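Local coordinates for protein putative succinylglutamate desuccinylase / aspartoacylase (Shewanella amazonensis, PDB 3FMC) that is probably a zinc-dependent hydrolase of the succinylglutamate desuccinylase/aspartoacylase family, thought to act on ester bonds, at residues 47-52 with 248-254. Residues are numbered along the deposited sequence; the frame is centred on the assembly and turned at random.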
loop_
_atom_site.group_PDB
_atom_site.type_symbol
_atom_site.label_atom_id
_atom_site.label_comp_id
_atom_site.label_asym_id
_atom_site.label_seq_id
_atom_site.Cartn_x
_atom_site.Cartn_y
_atom_site.Cartn_z
ATOM N N VAL C 47 18.947 2.766 0.089
ATOM C CA VAL C 47 19.875 1.675 0.336
ATOM C C VAL C 47 21.334 1.971 0.004
ATOM O O VAL C 47 22.197 1.277 0.473
ATOM C CB VAL C 47 19.387 0.352 -0.337
ATOM C CG1 VAL C 47 18.027 -0.121 0.309
ATOM C CG2 VAL C 47 19.263 0.461 -1.871
ATOM N N GLN C 48 21.618 3.016 -0.780
ATOM C CA GLN C 48 23.013 3.278 -1.145
ATOM C C GLN C 48 23.918 3.522 0.064
ATOM O O GLN C 48 25.127 3.248 0.024
ATOM C CB GLN C 48 23.059 4.439 -2.150
ATOM C CG GLN C 48 24.507 4.894 -2.548
ATOM C CD GLN C 48 25.197 3.981 -3.491
ATOM O OE1 GLN C 48 24.890 2.790 -3.604
ATOM N NE2 GLN C 48 26.193 4.523 -4.168
ATOM N N GLY C 49 23.361 4.049 1.154
ATOM C CA GLY C 49 24.122 4.266 2.369
ATOM C C GLY C 49 24.777 3.008 2.931
ATOM O O GLY C 49 25.824 3.096 3.571
ATOM N N ASN C 50 24.182 1.847 2.682
ATOM C CA ASN C 50 24.794 0.570 3.071
ATOM C C ASN C 50 26.081 0.334 2.262
ATOM O O ASN C 50 27.107 -0.162 2.801
ATOM C CB ASN C 50 23.823 -0.599 2.851
ATOM C CG ASN C 50 22.570 -0.462 3.714
ATOM O OD1 ASN C 50 22.685 -0.268 4.903
ATOM N ND2 ASN C 50 21.394 -0.467 3.098
ATOM N N ALA C 51 26.014 0.658 0.975
ATOM C CA ALA C 51 27.165 0.500 0.067
ATOM C C ALA C 51 28.255 1.466 0.502
ATOM O O ALA C 51 29.470 1.131 0.424
ATOM C CB ALA C 51 26.744 0.772 -1.437
ATOM N N VAL C 52 27.847 2.644 0.967
ATOM C CA VAL C 52 28.835 3.636 1.471
ATOM C C VAL C 52 29.529 3.129 2.753
ATOM O O VAL C 52 30.768 3.228 2.916
ATOM C CB VAL C 52 28.235 5.061 1.609
ATOM C CG1 VAL C 52 29.258 6.013 2.245
ATOM C CG2 VAL C 52 27.751 5.608 0.242
ATOM N N ARG C 248 18.758 1.978 -5.255
ATOM C CA ARG C 248 19.914 1.696 -6.058
ATOM C C ARG C 248 21.132 1.441 -5.200
ATOM O O ARG C 248 21.286 2.036 -4.128
ATOM C CB ARG C 248 20.199 2.905 -6.927
ATOM C CG ARG C 248 20.391 4.138 -6.142
ATOM C CD ARG C 248 20.840 5.303 -6.981
ATOM N NE ARG C 248 22.281 5.422 -7.098
ATOM C CZ ARG C 248 23.098 6.012 -6.221
ATOM N NH1 ARG C 248 22.661 6.548 -5.073
ATOM N NH2 ARG C 248 24.394 6.059 -6.524
ATOM N N ILE C 249 21.986 0.547 -5.700
ATOM C CA ILE C 249 23.289 0.236 -5.099
ATOM C C ILE C 249 24.275 0.454 -6.250
ATOM O O ILE C 249 24.058 -0.060 -7.341
ATOM C CB ILE C 249 23.397 -1.214 -4.653
ATOM C CG1 ILE C 249 22.446 -1.465 -3.459
ATOM C CG2 ILE C 249 24.869 -1.600 -4.281
ATOM C CD1 ILE C 249 22.753 -0.661 -2.162
ATOM N N ASP C 250 25.267 1.301 -6.019
ATOM C CA ASP C 250 26.333 1.562 -7.005
ATOM C C ASP C 250 27.633 1.593 -6.200
ATOM O O ASP C 250 27.981 2.566 -5.562
ATOM C CB ASP C 250 26.078 2.841 -7.778
ATOM C CG ASP C 250 27.160 3.156 -8.783
ATOM O OD1 ASP C 250 28.294 2.709 -8.621
ATOM O OD2 ASP C 250 26.861 3.872 -9.741
ATOM N N LEU C 251 28.329 0.471 -6.201
ATOM C CA LEU C 251 29.546 0.324 -5.376
ATOM C C LEU C 251 30.661 1.296 -5.762
ATOM O O LEU C 251 31.287 1.903 -4.888
ATOM C CB LEU C 251 30.021 -1.130 -5.364
ATOM C CG LEU C 251 29.126 -2.058 -4.534
ATOM C CD1 LEU C 251 29.448 -3.532 -4.856
ATOM C CD2 LEU C 251 29.328 -1.740 -3.100
ATOM N N ASP C 252 30.845 1.542 -7.046
ATOM C CA ASP C 252 31.866 2.517 -7.446
ATOM C C ASP C 252 31.528 3.906 -6.961
ATOM O O ASP C 252 32.395 4.654 -6.475
ATOM C CB ASP C 252 32.000 2.589 -8.969
ATOM C CG ASP C 252 32.711 1.398 -9.551
ATOM O OD1 ASP C 252 33.376 0.663 -8.802
ATOM O OD2 ASP C 252 32.595 1.218 -10.774
ATOM N N ASP C 253 30.260 4.288 -7.113
ATOM C CA ASP C 253 29.859 5.615 -6.647
ATOM C C ASP C 253 29.994 5.719 -5.114
ATOM O O ASP C 253 30.428 6.740 -4.577
ATOM C CB ASP C 253 28.425 5.914 -7.114
ATOM C CG ASP C 253 28.114 7.393 -7.121
ATOM O OD1 ASP C 253 29.033 8.181 -7.424
ATOM O OD2 ASP C 253 26.938 7.751 -6.882
ATOM N N ALA C 254 29.634 4.649 -4.403
ATOM C CA ALA C 254 29.762 4.590 -2.936
ATOM C C ALA C 254 31.235 4.737 -2.469
ATOM O O ALA C 254 31.516 5.280 -1.395
ATOM C CB ALA C 254 29.157 3.275 -2.420
HETATM O O HOH W 1 19.847 4.016 -2.982
HETATM O O HOH W 2 26.310 7.442 -4.074
#
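The N-terminal turns of helices 48-60 and 251-267 meet where the amide of Gln48 pairs with the backbone of Asp250, the N-cap residue of the second helix. Two nearly straight bonds join them: Asp250 N donates to Gln48 OE1 at 2.9 Å (N-H...O 165°), and Gln48 NE2 to Asp250 O at 3.0 Å (163°). Asp250 O also accepts from Ala254 N, so two donors hold that carbonyl. The Gln48 chain leaves with CG anti to the backbone N (chi1 176°) and bends at chi2, which swings the amide onto the cap. Asp250 OD1 caps the helix, receiving Asp253 N at 2.9 Å from above the carboxylate plane. This junction belongs to the catalytic domain, a zinc exopeptidase-like fold, where Gln48 also touches Thr173. Gln48 lies against one face of the Arg248 guanidinium, offset toward its rim, the planes far from parallel, with Gln48 CG 3.5 Å from Arg248 NH1. Arg248 NH2 forms a salt bridge with Asp253 OD2, while NH1 bonds to the carbonyls of Ser245 and Leu243; Asp253 OD1 also salt-bridges Lys179. One water links Gln48 N to Arg248 O; a second accepts from Gln48 NE2 and lies near Asp253 OD2. A leucine in place of Gln48 would probably leave Asp250 N without its acceptor and Asp250 O short of one donor. Beside the polar pair, Ala51 CB meets Ala254 CB at 3.6 Å, consistent with the 4.6 Å approach of Val52 CA to Ala254 CA. Ile249 CD1 packs 3.7 Å from Val47 CG2. Leu251 N donates to Glu302 of a neighbouring subunit.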